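Local structure of carboxypeptidase D (Drosophila melanogaster, 3MN8) at residues D270-G274 with G275-G279; H253-S256 with D257-I261. The protein is a zinc metallocarboxypeptidase that releases C-terminal arginine or lysine from peptides and proteins, processing growth factors, peptide hormones and neuropeptides. All coordinates share one frame; numbering follows the deposited sequence.

Contact 1. Residues D270-G274 with G275-G279. With GEM ((2-guanidinoethylmercapto)succinic acid), chain G.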
ATOM      1  N   ASP A 270      23.891  -0.110  -5.305  1.00 67.85           N
ATOM      2  CA  ASP A 270      22.939   0.724  -6.041  1.00 63.55           C
ATOM      3  C   ASP A 270      23.177   2.196  -5.758  1.00 71.37           C
ATOM      4  O   ASP A 270      23.680   2.550  -4.689  1.00 72.62           O
ATOM      5  CB  ASP A 270      21.504   0.376  -5.658  1.00 53.29           C
ATOM      6  CG  ASP A 270      21.148  -1.064  -5.974  1.00 59.02           C
ATOM      7  OD1 ASP A 270      21.655  -1.599  -6.982  1.00 66.22           O
ATOM      8  OD2 ASP A 270      20.355  -1.656  -5.214  1.00 58.25           O
ATOM      9  N   SER A 271      22.820   3.045  -6.721  1.00 64.41           N
ATOM     10  CA  SER A 271      22.881   4.488  -6.525  1.00 59.20           C
ATOM     11  C   SER A 271      21.525   5.129  -6.796  1.00 66.09           C
ATOM     12  O   SER A 271      21.130   5.311  -7.952  1.00 74.23           O
ATOM     13  CB  SER A 271      23.948   5.122  -7.413  1.00 63.66           C
ATOM     14  OG  SER A 271      23.944   6.538  -7.282  1.00 67.13           O
ATOM     15  N   PHE A 272      20.814   5.465  -5.722  1.00 60.59           N
ATOM     16  CA  PHE A 272      19.467   6.018  -5.820  1.00 46.13           C
ATOM     17  C   PHE A 272      19.367   7.364  -5.088  1.00 45.44           C
ATOM     18  O   PHE A 272      19.274   7.401  -3.864  1.00 44.98           O
ATOM     19  CB  PHE A 272      18.458   5.033  -5.230  1.00 40.06           C
ATOM     20  CG  PHE A 272      18.244   3.793  -6.063  1.00 51.11           C
ATOM     21  CD1 PHE A 272      18.433   2.528  -5.509  1.00 54.02           C
ATOM     22  CD2 PHE A 272      17.829   3.884  -7.390  1.00 46.26           C
ATOM     23  CE1 PHE A 272      18.212   1.365  -6.261  1.00 41.58           C
ATOM     24  CE2 PHE A 272      17.611   2.731  -8.152  1.00 43.85           C
ATOM     25  CZ  PHE A 272      17.805   1.466  -7.581  1.00 40.23           C
ATOM     26  N   SER A 273      19.392   8.462  -5.841  1.00 58.31           N
ATOM     27  CA  SER A 273      19.359   9.811  -5.264  1.00 61.25           C
ATOM     28  C   SER A 273      18.206   9.974  -4.275  1.00 65.17           C
ATOM     29  O   SER A 273      17.029   9.857  -4.645  1.00 64.80           O
ATOM     30  CB  SER A 273      19.260  10.874  -6.369  1.00 60.03           C
ATOM     31  OG  SER A 273      19.065  12.174  -5.828  1.00 61.27           O
ATOM     32  N   GLY A 274      18.555  10.247  -3.019  1.00 56.57           N
ATOM     33  CA  GLY A 274      17.560  10.462  -1.982  1.00 53.27           C
ATOM     34  C   GLY A 274      16.932   9.157  -1.529  1.00 53.00           C
ATOM     35  O   GLY A 274      16.009   9.134  -0.704  1.00 43.52           O
ATOM     36  N   GLY A 275      17.440   8.063  -2.085  1.00 44.77           N
ATOM     37  CA  GLY A 275      16.993   6.739  -1.704  1.00 40.49           C
ATOM     38  C   GLY A 275      15.682   6.328  -2.332  1.00 42.82           C
ATOM     39  O   GLY A 275      15.051   5.373  -1.890  1.00 45.66           O
ATOM     40  N   ILE A 276      15.269   7.051  -3.365  1.00 44.60           N
ATOM     41  CA  ILE A 276      14.062   6.703  -4.096  1.00 46.27           C
ATOM     42  C   ILE A 276      14.366   6.608  -5.584  1.00 45.98           C
ATOM     43  O   ILE A 276      15.388   7.122  -6.056  1.00 49.95           O
ATOM     44  CB  ILE A 276      12.965   7.748  -3.896  1.00 42.17           C
ATOM     45  CG1 ILE A 276      13.380   9.059  -4.553  1.00 42.17           C
ATOM     46  CG2 ILE A 276      12.701   7.962  -2.417  1.00 47.99           C
ATOM     47  CD1 ILE A 276      12.307  10.102  -4.521  1.00 39.83           C
ATOM     48  N   THR A 277      13.469   5.955  -6.320  1.00 41.70           N
ATOM     49  CA  THR A 277      13.616   5.821  -7.764  1.00 42.91           C
ATOM     50  C   THR A 277      12.306   5.512  -8.451  1.00 48.23           C
ATOM     51  O   THR A 277      11.385   4.966  -7.853  1.00 59.57           O
ATOM     52  CB  THR A 277      14.581   4.695  -8.148  1.00 42.21           C
ATOM     53  OG1 THR A 277      14.791   4.727  -9.567  1.00 48.84           O
ATOM     54  CG2 THR A 277      14.001   3.333  -7.749  1.00 32.37           C
ATOM     55  N   ASN A 278      12.233   5.868  -9.723  1.00 47.91           N
ATOM     56  CA  ASN A 278      11.101   5.525 -10.556  1.00 32.43           C
ATOM     57  C   ASN A 278      11.303   4.082 -10.987  1.00 49.88           C
ATOM     58  O   ASN A 278      12.415   3.704 -11.377  1.00 63.01           O
ATOM     59  CB  ASN A 278      11.076   6.464 -11.760  1.00 23.93           C
ATOM     60  CG  ASN A 278      10.067   6.067 -12.794  1.00 39.41           C
ATOM     61  OD1 ASN A 278      10.418   5.906 -13.961  1.00 49.00           O
ATOM     62  ND2 ASN A 278       8.800   5.923 -12.392  1.00 28.18           N
ATOM     63  N   GLY A 279      10.254   3.265 -10.896  1.00 35.07           N
ATOM     64  CA  GLY A 279      10.365   1.869 -11.298  1.00 33.70           C
ATOM     65  C   GLY A 279      11.067   1.709 -12.643  1.00 44.20           C
ATOM     66  O   GLY A 279      12.161   1.122 -12.741  1.00 34.92           O
TER
HETATM   67  C8  GEM G 601      11.320  -5.643  -8.807  1.00 57.00           C
HETATM   68  S7  GEM G 601       9.930  -4.694  -8.256  1.00 57.42           S
HETATM   69  C6  GEM G 601      10.723  -3.167  -7.845  1.00 51.59           C
HETATM   70  C5  GEM G 601      11.560  -2.583  -8.981  1.00 34.21           C
HETATM   71  N3  GEM G 601      10.642  -2.139 -10.018  1.00 36.03           N
HETATM   72  C1  GEM G 601      10.957  -1.731 -11.243  1.00 43.13           C
HETATM   73  N4  GEM G 601      10.006  -1.353 -12.088  1.00 32.44           N
HETATM   74  N2  GEM G 601      12.228  -1.703 -11.630  1.00 48.23           N
HETATM   75  C9  GEM G 601      10.781  -6.902  -9.433  1.00 64.36           C
HETATM   76  O14 GEM G 601       9.549  -7.111  -9.370  1.00 32.86           O
HETATM   77  O15 GEM G 601      11.572  -7.686  -9.999  1.00 65.33           O
HETATM   78  C10 GEM G 601      12.333  -5.944  -7.689  1.00 45.92           C
HETATM   79  C11 GEM G 601      11.879  -6.889  -6.584  1.00 54.16           C
HETATM   80  O12 GEM G 601      12.066  -6.522  -5.398  1.00 39.20           O
HETATM   81  O13 GEM G 601      11.375  -8.004  -6.878  1.00 33.28           O
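The chain from F272 to G275 folds back in a type II β-turn, in which G275 N donates to F272 O at 2.6 Å. S273 and G274 are the corner residues, and G274 has the positive phi (76°) of the third turn position. The turn leads into strand 276-278, an outermost strand of the eight-stranded sheet of the zinc carboxypeptidase domain. It pairs in parallel with strand 222-225.

F272 and T277 meet across the turn. The F272 and T277 side chains cross obliquely. F272 CD2 lies 3.4 Å from T277 CB, and F272 CE2 lies 3.7 Å from T277 CG2. W282 meets the same ring edge-to-face. T277 OG1 is anti to its own N (chi1 -173°), on the carbonyl side, and donates to N278 O at 3.2 Å. I276 packs its CG1 3.7 Å from S273 O, and its side chain also touches A252, H253 and S256 of helix 245-257. N278 is the N-cap of helix 279-282, with OD1 accepting from H281 N. G279 then reaches the bound (2-guanidinoethylmercapto)succinic acid (GEM). The guanidino nitrogen N2 of GEM donates to G279 O at 3.0 Å.

Contact 2. Residues H253-S256 with D257-I261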
ATOM      1  N   HIS A 253       9.598   9.702  -0.583  1.00 33.72           N
ATOM      2  CA  HIS A 253      10.535  10.447   0.254  1.00 35.14           C
ATOM      3  C   HIS A 253      10.161  10.333   1.711  1.00 42.38           C
ATOM      4  O   HIS A 253      11.038  10.265   2.573  1.00 44.62           O
ATOM      5  CB  HIS A 253      10.604  11.916  -0.145  1.00 33.10           C
ATOM      6  CG  HIS A 253      11.714  12.228  -1.106  1.00 46.40           C
ATOM      7  ND1 HIS A 253      11.497  12.828  -2.330  1.00 42.48           N
ATOM      8  CD2 HIS A 253      13.051  12.021  -1.023  1.00 49.70           C
ATOM      9  CE1 HIS A 253      12.649  12.974  -2.961  1.00 38.03           C
ATOM     10  NE2 HIS A 253      13.608  12.495  -2.187  1.00 56.12           N
ATOM     11  N   THR A 254       8.858  10.305   1.982  1.00 28.97           N
ATOM     12  CA  THR A 254       8.380  10.103   3.347  1.00 31.81           C
ATOM     13  C   THR A 254       8.999   8.856   3.973  1.00 36.78           C
ATOM     14  O   THR A 254       9.427   8.875   5.123  1.00 41.32           O
ATOM     15  CB  THR A 254       6.863   9.937   3.406  1.00 28.16           C
ATOM     16  OG1 THR A 254       6.231  11.077   2.815  1.00 33.60           O
ATOM     17  CG2 THR A 254       6.422   9.802   4.844  1.00 24.32           C
ATOM     18  N   TYR A 255       9.035   7.763   3.216  1.00 35.58           N
ATOM     19  CA  TYR A 255       9.585   6.513   3.727  1.00 36.96           C
ATOM     20  C   TYR A 255      11.114   6.566   3.806  1.00 39.92           C
ATOM     21  O   TYR A 255      11.715   6.242   4.834  1.00 42.21           O
ATOM     22  CB  TYR A 255       9.133   5.327   2.863  1.00 33.04           C
ATOM     23  CG  TYR A 255       9.327   3.993   3.546  1.00 39.58           C
ATOM     24  CD1 TYR A 255      10.593   3.403   3.615  1.00 49.18           C
ATOM     25  CD2 TYR A 255       8.250   3.328   4.137  1.00 27.84           C
ATOM     26  CE1 TYR A 255      10.785   2.178   4.250  1.00 47.49           C
ATOM     27  CE2 TYR A 255       8.426   2.103   4.777  1.00 34.30           C
ATOM     28  CZ  TYR A 255       9.699   1.533   4.831  1.00 41.73           C
ATOM     29  OH  TYR A 255       9.888   0.322   5.460  1.00 34.35           O
ATOM     30  N   SER A 256      11.743   6.980   2.715  1.00 39.90           N
ATOM     31  CA  SER A 256      13.192   6.972   2.668  1.00 38.25           C
ATOM     32  C   SER A 256      13.765   7.984   3.659  1.00 49.25           C
ATOM     33  O   SER A 256      14.681   7.667   4.421  1.00 53.36           O
ATOM     34  CB  SER A 256      13.677   7.255   1.245  1.00 39.78           C
ATOM     35  OG  SER A 256      15.085   7.109   1.146  1.00 55.72           O
ATOM     36  N   ASP A 257      13.226   9.201   3.643  1.00 51.02           N
ATOM     37  CA  ASP A 257      13.714  10.265   4.523  1.00 43.05           C
ATOM     38  C   ASP A 257      13.748   9.770   5.972  1.00 45.36           C
ATOM     39  O   ASP A 257      14.660  10.101   6.728  1.00 49.97           O
ATOM     40  CB  ASP A 257      12.850  11.537   4.405  1.00 37.05           C
ATOM     41  CG  ASP A 257      13.114  12.326   3.117  1.00 59.57           C
ATOM     42  OD1 ASP A 257      13.877  11.833   2.267  1.00 67.86           O
ATOM     43  OD2 ASP A 257      12.559  13.442   2.949  1.00 66.14           O
ATOM     44  N   ASN A 258      12.752   8.970   6.345  1.00 44.01           N
ATOM     45  CA  ASN A 258      12.647   8.438   7.700  1.00 43.93           C
ATOM     46  C   ASN A 258      13.398   7.125   7.934  1.00 48.11           C
ATOM     47  O   ASN A 258      13.280   6.519   8.997  1.00 50.27           O
ATOM     48  CB  ASN A 258      11.179   8.273   8.088  1.00 36.57           C
ATOM     49  CG  ASN A 258      10.543   9.588   8.491  1.00 49.17           C
ATOM     50  OD1 ASN A 258      10.740  10.070   9.611  1.00 50.69           O
ATOM     51  ND2 ASN A 258       9.782  10.185   7.576  1.00 44.73           N
ATOM     52  N   HIS A 259      14.168   6.691   6.940  1.00 56.21           N
ATOM     53  CA  HIS A 259      14.886   5.426   7.016  1.00 52.98           C
ATOM     54  C   HIS A 259      16.373   5.724   6.979  1.00 51.25           C
ATOM     55  O   HIS A 259      16.908   6.101   5.941  1.00 60.06           O
ATOM     56  CB  HIS A 259      14.485   4.508   5.851  1.00 52.03           C
ATOM     57  CG  HIS A 259      14.975   3.094   5.992  1.00 55.92           C
ATOM     58  ND1 HIS A 259      16.314   2.774   6.081  1.00 53.46           N
ATOM     59  CD2 HIS A 259      14.304   1.917   6.044  1.00 52.82           C
ATOM     60  CE1 HIS A 259      16.445   1.463   6.185  1.00 46.18           C
ATOM     61  NE2 HIS A 259      15.242   0.918   6.170  1.00 46.15           N
ATOM     62  N   PRO A 260      17.050   5.556   8.117  1.00 59.21           N
ATOM     63  CA  PRO A 260      18.443   5.985   8.320  1.00 58.57           C
ATOM     64  C   PRO A 260      19.418   5.481   7.257  1.00 52.24           C
ATOM     65  O   PRO A 260      20.475   6.078   7.086  1.00 56.77           O
ATOM     66  CB  PRO A 260      18.806   5.360   9.668  1.00 53.34           C
ATOM     67  CG  PRO A 260      17.507   5.183  10.368  1.00 59.28           C
ATOM     68  CD  PRO A 260      16.501   4.867   9.296  1.00 51.85           C
ATOM     69  N   ILE A 261      19.080   4.394   6.573  1.00 54.69           N
ATOM     70  CA  ILE A 261      20.002   3.763   5.622  1.00 61.17           C
ATOM     71  C   ILE A 261      19.579   3.972   4.168  1.00 49.52           C
ATOM     72  O   ILE A 261      20.413   4.254   3.292  1.00 47.56           O
ATOM     73  CB  ILE A 261      20.149   2.246   5.909  1.00 62.11           C
ATOM     74  CG1 ILE A 261      20.941   2.024   7.204  1.00 50.65           C
ATOM     75  CG2 ILE A 261      20.806   1.521   4.724  1.00 54.93           C
ATOM     76  CD1 ILE A 261      20.960   0.583   7.659  1.00 55.57           C
TER
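The H253 ring meets the carboxylate of D257, one helical turn further on, with its CD2 edge. D257 OD1 sits at the ring edge, near its plane, 3.4 Å from H253 CD2. The ring and carboxylate planes are 47° apart. This is a van der Waals contact between the two groups.

N258 reaches back along the helix. Its CG is anti to the carbonyl carbon (chi1 -79°), which brings the amide over the last turn. There N258 ND2 donates to T254 O at 2.8 Å. The bond is almost straight (176°), and it lies in both the carbonyl plane and the amide plane. The side chain thus takes the acceptor that the backbone N of N258 would use in a continuing helix. N258 N instead makes a weak bond to Y255 O, which also accepts from S327 OG.

Y255 and H259 lie side by side and point the same way. Each has CG anti to its N, and Y255 CE1 approaches H259 CD2 to 4.0 Å. Y255 OH bonds N324 OD1 of helix 317-333, and H259 packs on the same helix. On the other side of the H259 ring, H259 ND1 accepts from I261 N at 3.2 Å, in the ring plane. This use of ND1 as acceptor helps fix the ring's rotation.

H259 N donates to S256 O at 2.7 Å and closes a type I β-turn over D257 and N258. Such a turn, with a side-chain amide bonded to a carbonyl of the final helical turn, is how helix 245-257 of this zinc carboxypeptidase domain ends.

Contact 2 comes first along the chain, at the end of helix 245-257. Contact 1 follows after a loop and holds a turn and strand 276-278. Their centres are 12 Å apart, and both belong to the first of three carboxypeptidase-like domains of the full-length protein. The two touch directly. S256 OG and G274 O are 2.9 Å apart, a probable hydrogen bond, and I276 packs against H253 and S256. The helix end therefore rests on an outermost strand of the eight-stranded sheet. Just past the strand, G279 lies in the ligand pocket, and contact 1 brings G279 O to GEM. Contact 2 lies farther off, with the Y255 side chain about 13 Å from GEM.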